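Thioesterase (Streptomyces coelicolor, PDB 3QMW) probably hydrolyses thioesters in prodiginine biosynthesis, using an alpha/beta-hydrolase fold. Local coordinates at residues Q63-R67 with G68-R72; Y76-M79 with E80-A83; A115-L118 with R119-G122. All coordinates share one frame; numbering follows the deposited sequence.

Contact 1. Residues Q63-R67 with G68-R72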
loop_
_atom_site.group_PDB
_atom_site.type_symbol
_atom_site.label_atom_id
_atom_site.label_comp_id
_atom_site.label_asym_id
_atom_site.label_seq_id
_atom_site.Cartn_x
_atom_site.Cartn_y
_atom_site.Cartn_z
ATOM N N GLN D 63 21.882 -8.607 1.272
ATOM C CA GLN D 63 22.646 -8.827 2.502
ATOM C C GLN D 63 24.126 -8.526 2.247
ATOM O O GLN D 63 24.803 -9.251 1.510
ATOM C CB GLN D 63 22.488 -10.262 2.997
ATOM C CG GLN D 63 23.033 -10.465 4.391
ATOM C CD GLN D 63 22.012 -10.175 5.478
ATOM O OE1 GLN D 63 21.663 -9.009 5.746
ATOM N NE2 GLN D 63 21.552 -11.236 6.141
ATOM N N LEU D 64 24.610 -7.447 2.851
ATOM C CA LEU D 64 26.007 -7.069 2.726
ATOM C C LEU D 64 26.876 -8.073 3.463
ATOM O O LEU D 64 26.370 -8.836 4.293
ATOM C CB LEU D 64 26.235 -5.657 3.276
ATOM C CG LEU D 64 25.531 -4.511 2.542
ATOM C CD1 LEU D 64 26.345 -3.265 2.659
ATOM C CD2 LEU D 64 25.270 -4.804 1.075
ATOM N N PRO D 65 28.186 -8.098 3.157
ATOM C CA PRO D 65 29.037 -9.037 3.877
ATOM C C PRO D 65 29.332 -8.517 5.270
ATOM O O PRO D 65 29.524 -7.317 5.442
ATOM C CB PRO D 65 30.303 -9.084 3.030
ATOM C CG PRO D 65 30.378 -7.733 2.423
ATOM C CD PRO D 65 28.960 -7.267 2.221
ATOM N N GLY D 66 29.356 -9.428 6.242
ATOM C CA GLY D 66 29.629 -9.094 7.643
ATOM C C GLY D 66 28.436 -9.288 8.564
ATOM O O GLY D 66 28.441 -8.803 9.696
ATOM N N ARG D 67 27.411 -10.000 8.096
ATOM C CA ARG D 67 26.179 -10.150 8.857
ATOM C C ARG D 67 25.390 -11.310 8.321
ATOM O O ARG D 67 25.659 -11.782 7.227
ATOM C CB ARG D 67 25.340 -8.874 8.762
ATOM C CG ARG D 67 24.761 -8.608 7.375
ATOM C CD ARG D 67 24.610 -7.127 7.141
ATOM N NE ARG D 67 25.886 -6.477 6.840
ATOM C CZ ARG D 67 26.092 -5.160 6.869
ATOM N NH1 ARG D 67 27.301 -4.679 6.580
ATOM N NH2 ARG D 67 25.109 -4.319 7.204
ATOM N N GLY D 68 24.400 -11.750 9.085
ATOM C CA GLY D 68 23.628 -12.939 8.734
ATOM C C GLY D 68 24.544 -14.132 8.526
ATOM O O GLY D 68 25.450 -14.375 9.329
ATOM N N LEU D 69 24.337 -14.851 7.426
ATOM C CA LEU D 69 25.154 -16.009 7.098
ATOM C C LEU D 69 26.497 -15.590 6.489
ATOM O O LEU D 69 27.233 -16.418 5.949
ATOM C CB LEU D 69 24.395 -16.922 6.125
ATOM C CG LEU D 69 23.079 -17.515 6.636
ATOM C CD1 LEU D 69 22.382 -18.275 5.507
ATOM C CD2 LEU D 69 23.317 -18.417 7.837
ATOM N N ARG D 70 26.801 -14.300 6.568
ATOM C CA ARG D 70 28.035 -13.748 6.043
ATOM C C ARG D 70 28.758 -13.045 7.166
ATOM O O ARG D 70 29.427 -12.033 6.960
ATOM C CB ARG D 70 27.733 -12.749 4.931
ATOM C CG ARG D 70 26.729 -13.234 3.916
ATOM C CD ARG D 70 26.574 -12.214 2.826
ATOM N NE ARG D 70 27.810 -12.062 2.077
ATOM C CZ ARG D 70 27.999 -11.184 1.102
ATOM N NH1 ARG D 70 29.171 -11.128 0.491
ATOM N NH2 ARG D 70 27.027 -10.360 0.735
ATOM N N LEU D 71 28.616 -13.596 8.359
ATOM C CA LEU D 71 29.259 -13.055 9.542
ATOM C C LEU D 71 30.791 -13.190 9.473
ATOM O O LEU D 71 31.522 -12.340 9.987
ATOM C CB LEU D 71 28.714 -13.780 10.771
ATOM C CG LEU D 71 28.930 -13.137 12.134
ATOM C CD1 LEU D 71 28.257 -11.773 12.216
ATOM C CD2 LEU D 71 28.386 -14.080 13.198
ATOM N N ARG D 72 31.261 -14.252 8.821
ATOM C CA ARG D 72 32.695 -14.533 8.710
ATOM C C ARG D 72 33.420 -13.630 7.708
ATOM O O ARG D 72 34.646 -13.529 7.736
ATOM C CB ARG D 72 32.920 -15.991 8.306
ATOM C CG ARG D 72 32.620 -17.003 9.395
ATOM C CD ARG D 72 32.623 -18.421 8.818
ATOM N NE ARG D 72 33.048 -19.436 9.792
ATOM C CZ ARG D 72 32.240 -20.158 10.572
ATOM N NH1 ARG D 72 32.774 -21.053 11.404
ATOM N NH2 ARG D 72 30.911 -20.004 10.536
#
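A G1 beta bulge joins G66 and R67 to R70, the first two residues both facing the arginine across a tight turn. The amide G66 N donates to R70 O at 2.7 Å. One residue further on, R70 N returns a bond to R67 O at 2.8 Å. This second bond closes a beta turn over G68 and L69 whose backbone angles are those of type II'. G68 has a positive phi, which favours glycine. At G66, with phi 113°, any side chain would collide with the carbonyl oxygen of P65, which again calls for glycine.

The side chain of R70 folds back along the incoming chain. A bend at chi3 (65°) turns the guanidinium over P65, whose CA sits over the centre of one face, 3.6 Å above the plane, while P65 CB lies 3.5 Å from R70 NH1. With the two side chains lying alongside each other, R70 NH2 reaches Q63 O at 2.6 Å, lying in the carbonyl plane and keeping the oxygen close to the guanidinium plane. One bond at the edge and P65 against a face probably limit how the group can turn. NH1 also pairs with E73, and W11 of the second subunit makes a cation-pi contact with R70. Q63 turns its NE2 to G68 CA, 3.7 Å away, its OE1 being taken by V43 N. The R67 guanidinium is engaged elsewhere, in a salt bridge with D184 and a hydrogen bond to G41 O. Paired bonds of this kind are typical of a tight beta turn with a G1 bulge, set here in the loop after strand 57-61.

Contact 2. Residues Y76-M79 with E80-A83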
loop_
_atom_site.group_PDB
_atom_site.type_symbol
_atom_site.label_atom_id
_atom_site.label_comp_id
_atom_site.label_asym_id
_atom_site.label_seq_id
_atom_site.Cartn_x
_atom_site.Cartn_y
_atom_site.Cartn_z
ATOM N N TYR D 76 32.834 -4.020 4.196
ATOM C CA TYR D 76 33.471 -2.890 3.554
ATOM C C TYR D 76 33.261 -1.633 4.401
ATOM O O TYR D 76 32.208 -1.471 5.035
ATOM C CB TYR D 76 32.883 -2.662 2.162
ATOM C CG TYR D 76 33.128 -3.770 1.161
ATOM C CD1 TYR D 76 34.142 -3.667 0.213
ATOM C CD2 TYR D 76 32.326 -4.903 1.136
ATOM C CE1 TYR D 76 34.356 -4.670 -0.721
ATOM C CE2 TYR D 76 32.531 -5.911 0.198
ATOM C CZ TYR D 76 33.547 -5.790 -0.721
ATOM O OH TYR D 76 33.742 -6.794 -1.639
ATOM N N ASP D 77 34.274 -0.762 4.411
ATOM C CA ASP D 77 34.165 0.590 4.983
ATOM C C ASP D 77 34.310 1.695 3.921
ATOM O O ASP D 77 34.359 2.873 4.260
ATOM C CB ASP D 77 35.174 0.791 6.126
ATOM C CG ASP D 77 36.624 0.839 5.646
ATOM O OD1 ASP D 77 37.252 -0.237 5.509
ATOM O OD2 ASP D 77 37.143 1.960 5.426
ATOM N N THR D 78 34.347 1.309 2.641
ATOM C CA THR D 78 34.509 2.253 1.530
ATOM C C THR D 78 33.370 2.071 0.519
ATOM O O THR D 78 33.065 0.943 0.096
ATOM C CB THR D 78 35.887 2.073 0.823
ATOM O OG1 THR D 78 36.941 2.127 1.792
ATOM C CG2 THR D 78 36.121 3.170 -0.224
ATOM N N MET D 79 32.758 3.187 0.118
ATOM C CA MET D 79 31.482 3.150 -0.598
ATOM C C MET D 79 31.550 2.589 -2.025
ATOM O O MET D 79 30.682 1.799 -2.403
ATOM C CB MET D 79 30.837 4.542 -0.610
ATOM C CG MET D 79 29.407 4.586 -1.176
ATOM S SD MET D 79 28.184 3.547 -0.330
ATOM C CE MET D 79 28.176 4.297 1.299
ATOM N N GLU D 80 32.552 2.984 -2.818
ATOM C CA GLU D 80 32.587 2.572 -4.237
ATOM C C GLU D 80 33.010 1.119 -4.504
ATOM O O GLU D 80 32.430 0.467 -5.375
ATOM C CB GLU D 80 33.423 3.523 -5.105
ATOM C CG GLU D 80 32.875 3.605 -6.549
ATOM C CD GLU D 80 33.926 3.976 -7.591
ATOM O OE1 GLU D 80 34.945 3.251 -7.706
ATOM O OE2 GLU D 80 33.716 4.989 -8.308
ATOM N N PRO D 81 34.032 0.607 -3.792
ATOM C CA PRO D 81 34.223 -0.847 -3.918
ATOM C C PRO D 81 32.943 -1.621 -3.565
ATOM O O PRO D 81 32.588 -2.587 -4.250
ATOM C CB PRO D 81 35.354 -1.159 -2.916
ATOM C CG PRO D 81 35.633 0.122 -2.172
ATOM C CD PRO D 81 35.127 1.243 -3.038
ATOM N N LEU D 82 32.253 -1.180 -2.515
ATOM C CA LEU D 82 30.990 -1.796 -2.112
ATOM C C LEU D 82 29.963 -1.710 -3.231
ATOM O O LEU D 82 29.400 -2.728 -3.654
ATOM C CB LEU D 82 30.448 -1.124 -0.847
ATOM C CG LEU D 82 29.205 -1.736 -0.202
ATOM C CD1 LEU D 82 29.359 -3.231 -0.024
ATOM C CD2 LEU D 82 28.937 -1.049 1.125
ATOM N N ALA D 83 29.739 -0.493 -3.717
ATOM C CA ALA D 83 28.841 -0.272 -4.850
ATOM C C ALA D 83 29.227 -1.129 -6.062
ATOM O O ALA D 83 28.358 -1.687 -6.730
ATOM C CB ALA D 83 28.814 1.199 -5.221
#
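M79 O accepts A83 N at 2.8 Å, a nearly straight i to i+4 bond (N-H...O 168°) in the first turn of helix 79-91. The preceding residue, T78, occupies the N-cap position, yet its side chain makes no capping bond. T78 O receives L82 N in a weak bond at 3.5 Å. P81 lies in this first turn, where a residue without an N-H costs the helix no backbone bond.

Before the cap, Y76 doubles back over the start of the helix. Its CG lies anti to the carbonyl carbon (chi1 -65°), which swings the ring toward L82, whose CA comes over one ring face. L82 CD1 touches Y76 CD2 at 3.6 Å. The leucine gets there with its CG anti to the backbone nitrogen (chi1 -174°), its branch passing aslant the ring. P81 CB makes a looser approach to Y76 CD1 at 4.2 Å, the two side chains sliding past each other in opposite directions. The ring also packs on P65 and makes a cation-pi contact with R74. With Y76 cut back to an alanine, L82 CD1 and P81 CB are likely to lose their aromatic neighbour, opening a gap between the helix start and the preceding loop.

The M79 side chain packs on L110 and E113 of helix 106-120 and on Y191. E80 is solvent-exposed, and its carboxylate makes a weak, long ion pair with R120. On the proline side, the methyl T78 CG2 rests against P81 CD at 3.6 Å, and T78 CB comes equally near to P81 CG.

Contact 3. Residues A115-L118 with R119-G122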
loop_
_atom_site.group_PDB
_atom_site.type_symbol
_atom_site.label_atom_id
_atom_site.label_comp_id
_atom_site.label_asym_id
_atom_site.label_seq_id
_atom_site.Cartn_x
_atom_site.Cartn_y
_atom_site.Cartn_z
ATOM N N ALA D 115 23.462 2.876 -8.661
ATOM C CA ALA D 115 22.746 3.358 -9.843
ATOM C C ALA D 115 23.734 3.938 -10.846
ATOM O O ALA D 115 23.794 3.513 -12.002
ATOM C CB ALA D 115 21.714 4.402 -9.451
ATOM N N CYS D 116 24.519 4.899 -10.381
ATOM C CA CYS D 116 25.592 5.476 -11.175
ATOM C C CYS D 116 26.508 4.405 -11.777
ATOM O O CYS D 116 26.757 4.394 -12.978
ATOM C CB CYS D 116 26.410 6.433 -10.309
ATOM S SG CYS D 116 25.428 7.826 -9.660
ATOM N N VAL D 117 26.993 3.497 -10.943
ATOM C CA VAL D 117 27.942 2.480 -11.390
ATOM C C VAL D 117 27.380 1.581 -12.498
ATOM O O VAL D 117 28.117 1.168 -13.383
ATOM C CB VAL D 117 28.455 1.638 -10.196
ATOM C CG1 VAL D 117 29.247 0.423 -10.676
ATOM C CG2 VAL D 117 29.296 2.517 -9.265
ATOM N N LEU D 118 26.087 1.287 -12.463
ATOM C CA LEU D 118 25.470 0.497 -13.530
ATOM C C LEU D 118 25.298 1.321 -14.825
ATOM O O LEU D 118 25.240 0.756 -15.924
ATOM C CB LEU D 118 24.129 -0.080 -13.066
ATOM C CG LEU D 118 24.227 -1.170 -11.988
ATOM C CD1 LEU D 118 22.891 -1.334 -11.275
ATOM C CD2 LEU D 118 24.686 -2.500 -12.570
ATOM N N ARG D 119 25.214 2.647 -14.693
ATOM C CA ARG D 119 25.193 3.546 -15.858
ATOM C C ARG D 119 26.540 3.533 -16.565
ATOM O O ARG D 119 26.601 3.285 -17.772
ATOM C CB ARG D 119 24.838 4.990 -15.463
ATOM C CG ARG D 119 24.885 5.997 -16.624
ATOM C CD ARG D 119 24.224 7.318 -16.263
ATOM N NE ARG D 119 24.971 8.066 -15.251
ATOM C CZ ARG D 119 24.698 9.319 -14.870
ATOM N NH1 ARG D 119 23.692 10.002 -15.413
ATOM N NH2 ARG D 119 25.446 9.905 -13.939
ATOM N N ARG D 120 27.611 3.787 -15.813
ATOM C CA ARG D 120 28.971 3.773 -16.366
ATOM C C ARG D 120 29.276 2.473 -17.121
ATOM O O ARG D 120 29.930 2.497 -18.162
ATOM C CB ARG D 120 30.027 3.988 -15.271
ATOM C CG ARG D 120 29.866 5.284 -14.460
ATOM C CD ARG D 120 31.207 5.789 -13.895
ATOM N NE ARG D 120 32.053 4.709 -13.371
ATOM C CZ ARG D 120 32.079 4.286 -12.104
ATOM N NH1 ARG D 120 32.895 3.293 -11.758
ATOM N NH2 ARG D 120 31.302 4.842 -11.178
ATOM N N ARG D 121 28.789 1.351 -16.597
ATOM C CA ARG D 121 28.985 0.051 -17.231
ATOM C C ARG D 121 27.994 -0.173 -18.364
ATOM O O ARG D 121 28.055 -1.187 -19.059
ATOM C CB ARG D 121 28.839 -1.067 -16.199
ATOM C CG ARG D 121 29.878 -1.048 -15.082
ATOM C CD ARG D 121 29.752 -2.308 -14.249
ATOM N NE ARG D 121 30.516 -2.271 -12.997
ATOM C CZ ARG D 121 30.639 -3.304 -12.158
ATOM N NH1 ARG D 121 30.060 -4.473 -12.428
ATOM N NH2 ARG D 121 31.349 -3.173 -11.042
ATOM N N GLY D 122 27.072 0.768 -18.539
ATOM C CA GLY D 122 26.080 0.690 -19.594
ATOM C C GLY D 122 25.082 -0.426 -19.382
ATOM O O GLY D 122 24.648 -1.057 -20.341
#
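The last turns of helix 106-120, the helix of the beta-alpha-beta unit between strands 99-104 and 129-132, run in alpha-helical register, R120 N to C116 O at 3.0 Å and R121 N to V117 O at 3.3 Å, and finish in a Schellman motif at G122, whose positive phi (68°) favours glycine and whose N bonds to R119 O at 2.7 Å. R119 N is shared: it donates to A115 O and, weakly, to C116 O, which thus accepts from both R119 N and R120 N.

V117 meets two arginines, R120 and R121. Its two methyls diverge to them separately: CG2 meets R120 NH2 at 3.6 Å, and V117 CA lies over one face of that guanidinium. R120 comes back over the valine because its chain bends at chi3 (-41°); its far end also makes a weak, long ion pair with E84.

R121 keeps an extended chain instead and runs beside V117, pointing the same way. It carries its charge to helix 79-91, where NH1 makes salt bridges with D88 and E91. R119 leaves in another direction, its NH1 bonding to P198 O. Along the R121 chain, V117 CG1 touches NE at 3.8 Å, and R121 CG sits 3.3 Å from V117 O.

In the fold
From the N terminus, the chain leaves strand 57-61 and contact 1 closes a tight turn in the following loop; contact 2 then marks where that loop enters helix 79-91, and contact 3 ends helix 106-120 on its way to strand 129-132. All three are local and in series; none nests in or crosses another. Contacts 1 and 2 touch, P65 CG meeting Y76 CE2 and L64 CD1 meeting L82 CD2, which ties the loop to the helix start. Contacts 2 and 3 meet between the two helices, where A83 packs on V117 near the E80 and R120 pair. Contacts 1 and 3 stay about 13 Å apart at their nearest atoms, with contact 2 touching both.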